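Local atomic coordinates of Pbp related beta-lactamase (Pyrococcus abyssi, PDB entry 2QMI), a protein that probably hydrolyses peptides as an octameric, self-compartmentalizing peptidase related to penicillin-binding proteins and serine beta-lactamases. Residues T310-Y315 with Y336-A341; V325-N328 with P333-Y336. All coordinates share one frame; numbering follows the deposited sequence.

Contact 1 (T310-Y315 with Y336-A341); sequences TGYIGY and YIAMYA
The CD2 and CE2 atoms of Tyr312 meet the Ala338 methyl obliquely: CD2 lies 3.4 Å from Ala338 CB, and CE2 stands 3.9 Å from it. The contact is apolar, with no hydrogen bond between the strand and the helix. It is also small, at 123 Å² of buried surface. Such close packing goes with a backbone separation of 7.1 Å between Tyr312 CA and Ala338 CA, as the helix faces the strand with a methyl. Strand 310-316 belongs to the central antiparallel sheet of the beta-lactamase/penicillin-binding-protein fold, and helix 334-345 covers one face of it. Ile313 points to the other face, where it meets Leu244 and Tyr247 of helix 241-252. With CG of Tyr312 anti to the backbone N (chi1 -175°), the ring passes Gly314, whose CA is 4.1 Å from CE2 of Tyr312. Met339 reaches the far end of the tyrosine by a different route. Its chain is extended at chi2 (178°) and bends at chi3 (149°), crossing Tyr312 at about a right angle and bringing Met339 CE within 3.9 Å of Tyr312 OH. That hydroxyl also makes a weak hydrogen bond with the hydroxyl of Tyr291.

Contact 2 (V325-N328 with P333-Y336); sequences VLEN and PPSY
The carboxylate of Glu327 divides its two oxygens between a loop and a proline ring: OE2 accepts a hydrogen bond from the backbone N of Tyr332, while OE1 rests 3.8 Å from CG of Pro334. The second approach is van der Waals packing, since the proline ring offers carbon atoms, and Pro334 CD follows at 4.1 Å from Glu327 OE1. A trans chi1 (-169°) and a straight chi2 carry the carboxylate of Glu327 out from the strand and across Pro334 at about a right angle. Nearer the backbone, CB of Glu327 adds a contact of 4.1 Å to CG of Pro334. Two residues back on the same side of the strand, Val325 presents CG1 to Pro334 CB at 3.9 Å. Its other methyl, CG2, is 4.1 Å from the carbonyl O of Pro334, so the valine straddles ring and backbone. Pro334 therefore packs against both Val325 and Glu327, and contributes nearly half of the 164 Å² buried. Pro333 occupies the N-cap position just before it, with CB lying 3.7 Å above the plane of the Tyr336 ring. The arrangement is a tight strand-loop-helix connection, by which the strand of the central sheet that comes last along the chain leads into the C-terminal helix of the beta-lactamase-like fold.

From the N terminus, the chain runs along strand 310-316, turns back along strand 321-327, passes a short loop and enters helix 334-345. Contact 2 closes the loop of four residues between 325-328 and 333-336. It nests inside contact 1, which spans the 20 residues between 310-315 and 336-341, and the two share Tyr336. The strands are sheet neighbours: Thr310 O to Glu327 N and Tyr312 O to Val325 N are each 2.9 Å, probable hydrogen bonds. Tyr312 CG packs 3.6 Å from Ser335 CA, and contact 2 sets Pro334 against strand 321-327; together they place the helix start over both strands, with the next turn held by contact 1.

Contact 1 (T310-Y315 with Y336-A341)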
loop_
_atom_site.group_PDB
_atom_site.type_symbol
_atom_site.label_atom_id
_atom_site.label_comp_id
_atom_site.label_asym_id
_atom_site.label_seq_id
_atom_site.Cartn_x
_atom_site.Cartn_y
_atom_site.Cartn_z
ATOM N N THR A 310 23.574 27.836 7.659
ATOM C CA THR A 310 24.077 28.565 6.493
ATOM C C THR A 310 24.345 30.007 6.911
ATOM O O THR A 310 23.837 30.465 7.931
ATOM C CB THR A 310 23.083 28.568 5.292
ATOM O OG1 THR A 310 21.892 29.279 5.643
ATOM C CG2 THR A 310 22.731 27.146 4.884
ATOM N N GLY A 311 25.152 30.717 6.131
ATOM C CA GLY A 311 25.452 32.092 6.473
ATOM C C GLY A 311 26.068 32.886 5.341
ATOM O O GLY A 311 26.346 32.348 4.267
ATOM N N TYR A 312 26.273 34.176 5.587
ATOM C CA TYR A 312 26.871 35.065 4.604
ATOM C C TYR A 312 27.373 36.341 5.274
ATOM O O TYR A 312 26.763 36.841 6.217
ATOM C CB TYR A 312 25.852 35.450 3.533
ATOM C CG TYR A 312 26.435 36.271 2.408
ATOM C CD1 TYR A 312 27.135 35.661 1.366
ATOM C CD2 TYR A 312 26.306 37.662 2.392
ATOM C CE1 TYR A 312 27.687 36.410 0.333
ATOM C CE2 TYR A 312 26.857 38.423 1.366
ATOM C CZ TYR A 312 27.544 37.792 0.338
ATOM O OH TYR A 312 28.083 38.532 -0.690
ATOM N N ILE A 313 28.501 36.848 4.793
ATOM C CA ILE A 313 29.055 38.092 5.298
ATOM C C ILE A 313 29.463 38.846 4.047
ATOM O O ILE A 313 29.858 38.238 3.055
ATOM C CB ILE A 313 30.316 37.901 6.216
ATOM C CG1 ILE A 313 31.484 37.336 5.406
ATOM C CG2 ILE A 313 29.974 37.013 7.413
ATOM C CD1 ILE A 313 32.802 37.359 6.155
ATOM N N GLY A 314 29.335 40.164 4.089
ATOM C CA GLY A 314 29.697 40.978 2.946
ATOM C C GLY A 314 29.902 42.415 3.383
ATOM O O GLY A 314 29.343 42.856 4.386
ATOM N N TYR A 315 30.712 43.146 2.634
ATOM C CA TYR A 315 30.983 44.538 2.952
ATOM C C TYR A 315 31.398 45.310 1.706
ATOM O O TYR A 315 31.865 44.738 0.723
ATOM C CB TYR A 315 32.084 44.633 4.022
ATOM C CG TYR A 315 33.433 44.065 3.602
ATOM C CD1 TYR A 315 33.643 42.681 3.508
ATOM C CD2 TYR A 315 34.490 44.910 3.273
ATOM C CE1 TYR A 315 34.875 42.159 3.095
ATOM C CE2 TYR A 315 35.719 44.404 2.858
ATOM C CZ TYR A 315 35.907 43.028 2.769
ATOM O OH TYR A 315 37.127 42.545 2.336
ATOM N N TYR A 336 20.949 36.532 0.007
ATOM C CA TYR A 336 19.820 37.312 -0.499
ATOM C C TYR A 336 19.365 38.322 0.549
ATOM O O TYR A 336 19.098 39.487 0.236
ATOM C CB TYR A 336 18.667 36.377 -0.880
ATOM C CG TYR A 336 18.937 35.545 -2.119
ATOM C CD1 TYR A 336 20.183 35.569 -2.740
ATOM C CD2 TYR A 336 17.944 34.734 -2.669
ATOM C CE1 TYR A 336 20.436 34.812 -3.873
ATOM C CE2 TYR A 336 18.187 33.967 -3.809
ATOM C CZ TYR A 336 19.434 34.015 -4.401
ATOM O OH TYR A 336 19.684 33.285 -5.533
ATOM N N ILE A 337 19.281 37.873 1.798
ATOM C CA ILE A 337 18.893 38.750 2.893
ATOM C C ILE A 337 19.964 39.837 3.071
ATOM O O ILE A 337 19.655 41.023 3.189
ATOM C CB ILE A 337 18.741 37.950 4.203
ATOM C CG1 ILE A 337 17.590 36.947 4.051
ATOM C CG2 ILE A 337 18.505 38.897 5.375
ATOM C CD1 ILE A 337 17.301 36.130 5.288
ATOM N N ALA A 338 21.226 39.422 3.075
ATOM C CA ALA A 338 22.329 40.362 3.234
ATOM C C ALA A 338 22.284 41.450 2.162
ATOM O O ALA A 338 22.398 42.639 2.464
ATOM C CB ALA A 338 23.658 39.621 3.170
ATOM N N MET A 339 22.108 41.041 0.909
ATOM C CA MET A 339 22.072 41.987 -0.197
ATOM C C MET A 339 20.862 42.928 -0.150
ATOM O O MET A 339 20.949 44.078 -0.581
ATOM C CB MET A 339 22.141 41.223 -1.518
ATOM C CG MET A 339 23.377 40.334 -1.597
ATOM S SD MET A 339 23.530 39.344 -3.096
ATOM C CE MET A 339 25.306 39.233 -3.283
ATOM N N TYR A 340 19.749 42.448 0.399
ATOM C CA TYR A 340 18.540 43.252 0.531
ATOM C C TYR A 340 18.852 44.427 1.473
ATOM O O TYR A 340 18.466 45.567 1.218
ATOM C CB TYR A 340 17.410 42.400 1.129
ATOM C CG TYR A 340 16.022 43.000 1.024
ATOM C CD1 TYR A 340 15.175 42.660 -0.032
ATOM C CD2 TYR A 340 15.544 43.886 1.993
ATOM C CE1 TYR A 340 13.877 43.181 -0.121
ATOM C CE2 TYR A 340 14.248 44.414 1.915
ATOM C CZ TYR A 340 13.425 44.050 0.857
ATOM O OH TYR A 340 12.138 44.523 0.795
ATOM N N ALA A 341 19.548 44.131 2.567
ATOM C CA ALA A 341 19.918 45.153 3.537
ATOM C C ALA A 341 20.937 46.112 2.906
ATOM O O ALA A 341 20.784 47.336 2.990
ATOM C CB ALA A 341 20.499 44.502 4.792
#

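Contact 2 (V325-N328 with P333-Y336)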
loop_
_atom_site.group_PDB
_atom_site.type_symbol
_atom_site.label_atom_id
_atom_site.label_comp_id
_atom_site.label_asym_id
_atom_site.label_seq_id
_atom_site.Cartn_x
_atom_site.Cartn_y
_atom_site.Cartn_z
ATOM N N VAL A 325 24.765 37.735 8.151
ATOM C CA VAL A 325 23.504 37.017 8.322
ATOM C C VAL A 325 23.760 35.525 8.587
ATOM O O VAL A 325 24.470 34.857 7.825
ATOM C CB VAL A 325 22.613 37.135 7.064
ATOM C CG1 VAL A 325 21.298 36.376 7.269
ATOM C CG2 VAL A 325 22.340 38.594 6.752
ATOM N N LEU A 326 23.188 35.010 9.671
ATOM C CA LEU A 326 23.338 33.601 10.013
ATOM C C LEU A 326 21.957 32.950 10.031
ATOM O O LEU A 326 20.976 33.582 10.415
ATOM C CB LEU A 326 24.037 33.446 11.369
ATOM C CG LEU A 326 25.508 33.871 11.361
ATOM C CD1 LEU A 326 26.142 33.618 12.718
ATOM C CD2 LEU A 326 26.243 33.097 10.274
ATOM N N GLU A 327 21.886 31.690 9.620
ATOM C CA GLU A 327 20.614 30.990 9.556
ATOM C C GLU A 327 20.628 29.547 10.064
ATOM O O GLU A 327 21.567 28.790 9.823
ATOM C CB GLU A 327 20.092 31.021 8.116
ATOM C CG GLU A 327 18.657 30.547 7.957
ATOM C CD GLU A 327 18.192 30.608 6.514
ATOM O OE1 GLU A 327 18.426 31.656 5.864
ATOM O OE2 GLU A 327 17.592 29.611 6.039
ATOM N N ASN A 328 19.535 29.198 10.737
ATOM C CA ASN A 328 19.270 27.900 11.354
ATOM C C ASN A 328 18.908 26.765 10.394
ATOM O O ASN A 328 18.375 25.746 10.823
ATOM C CB ASN A 328 18.120 28.065 12.350
ATOM C CG ASN A 328 18.453 27.514 13.696
ATOM O OD1 ASN A 328 19.603 27.173 13.950
ATOM N ND2 ASN A 328 17.465 27.432 14.582
ATOM N N PRO A 333 18.376 31.615 1.154
ATOM C CA PRO A 333 19.760 32.093 1.041
ATOM C C PRO A 333 20.094 33.336 1.862
ATOM O O PRO A 333 19.564 34.417 1.614
ATOM C CB PRO A 333 19.923 32.345 -0.459
ATOM C CG PRO A 333 18.902 31.427 -1.084
ATOM C CD PRO A 333 17.728 31.586 -0.167
ATOM N N PRO A 334 20.986 33.196 2.854
ATOM C CA PRO A 334 21.376 34.333 3.694
ATOM C C PRO A 334 21.925 35.486 2.849
ATOM O O PRO A 334 21.727 36.658 3.178
ATOM C CB PRO A 334 22.444 33.735 4.609
ATOM C CG PRO A 334 22.011 32.304 4.734
ATOM C CD PRO A 334 21.638 31.957 3.313
ATOM N N SER A 335 22.616 35.149 1.761
ATOM C CA SER A 335 23.187 36.164 0.886
ATOM C C SER A 335 22.101 37.100 0.358
ATOM O O SER A 335 22.302 38.310 0.280
ATOM C CB SER A 335 23.923 35.510 -0.285
ATOM O OG SER A 335 23.013 34.874 -1.162
ATOM N N TYR A 336 20.949 36.532 0.007
ATOM C CA TYR A 336 19.820 37.312 -0.499
ATOM C C TYR A 336 19.365 38.322 0.549
ATOM O O TYR A 336 19.098 39.487 0.236
ATOM C CB TYR A 336 18.667 36.377 -0.880
ATOM C CG TYR A 336 18.937 35.545 -2.119
ATOM C CD1 TYR A 336 20.183 35.569 -2.740
ATOM C CD2 TYR A 336 17.944 34.734 -2.669
ATOM C CE1 TYR A 336 20.436 34.812 -3.873
ATOM C CE2 TYR A 336 18.187 33.967 -3.809
ATOM C CZ TYR A 336 19.434 34.015 -4.401
ATOM O OH TYR A 336 19.684 33.285 -5.533
#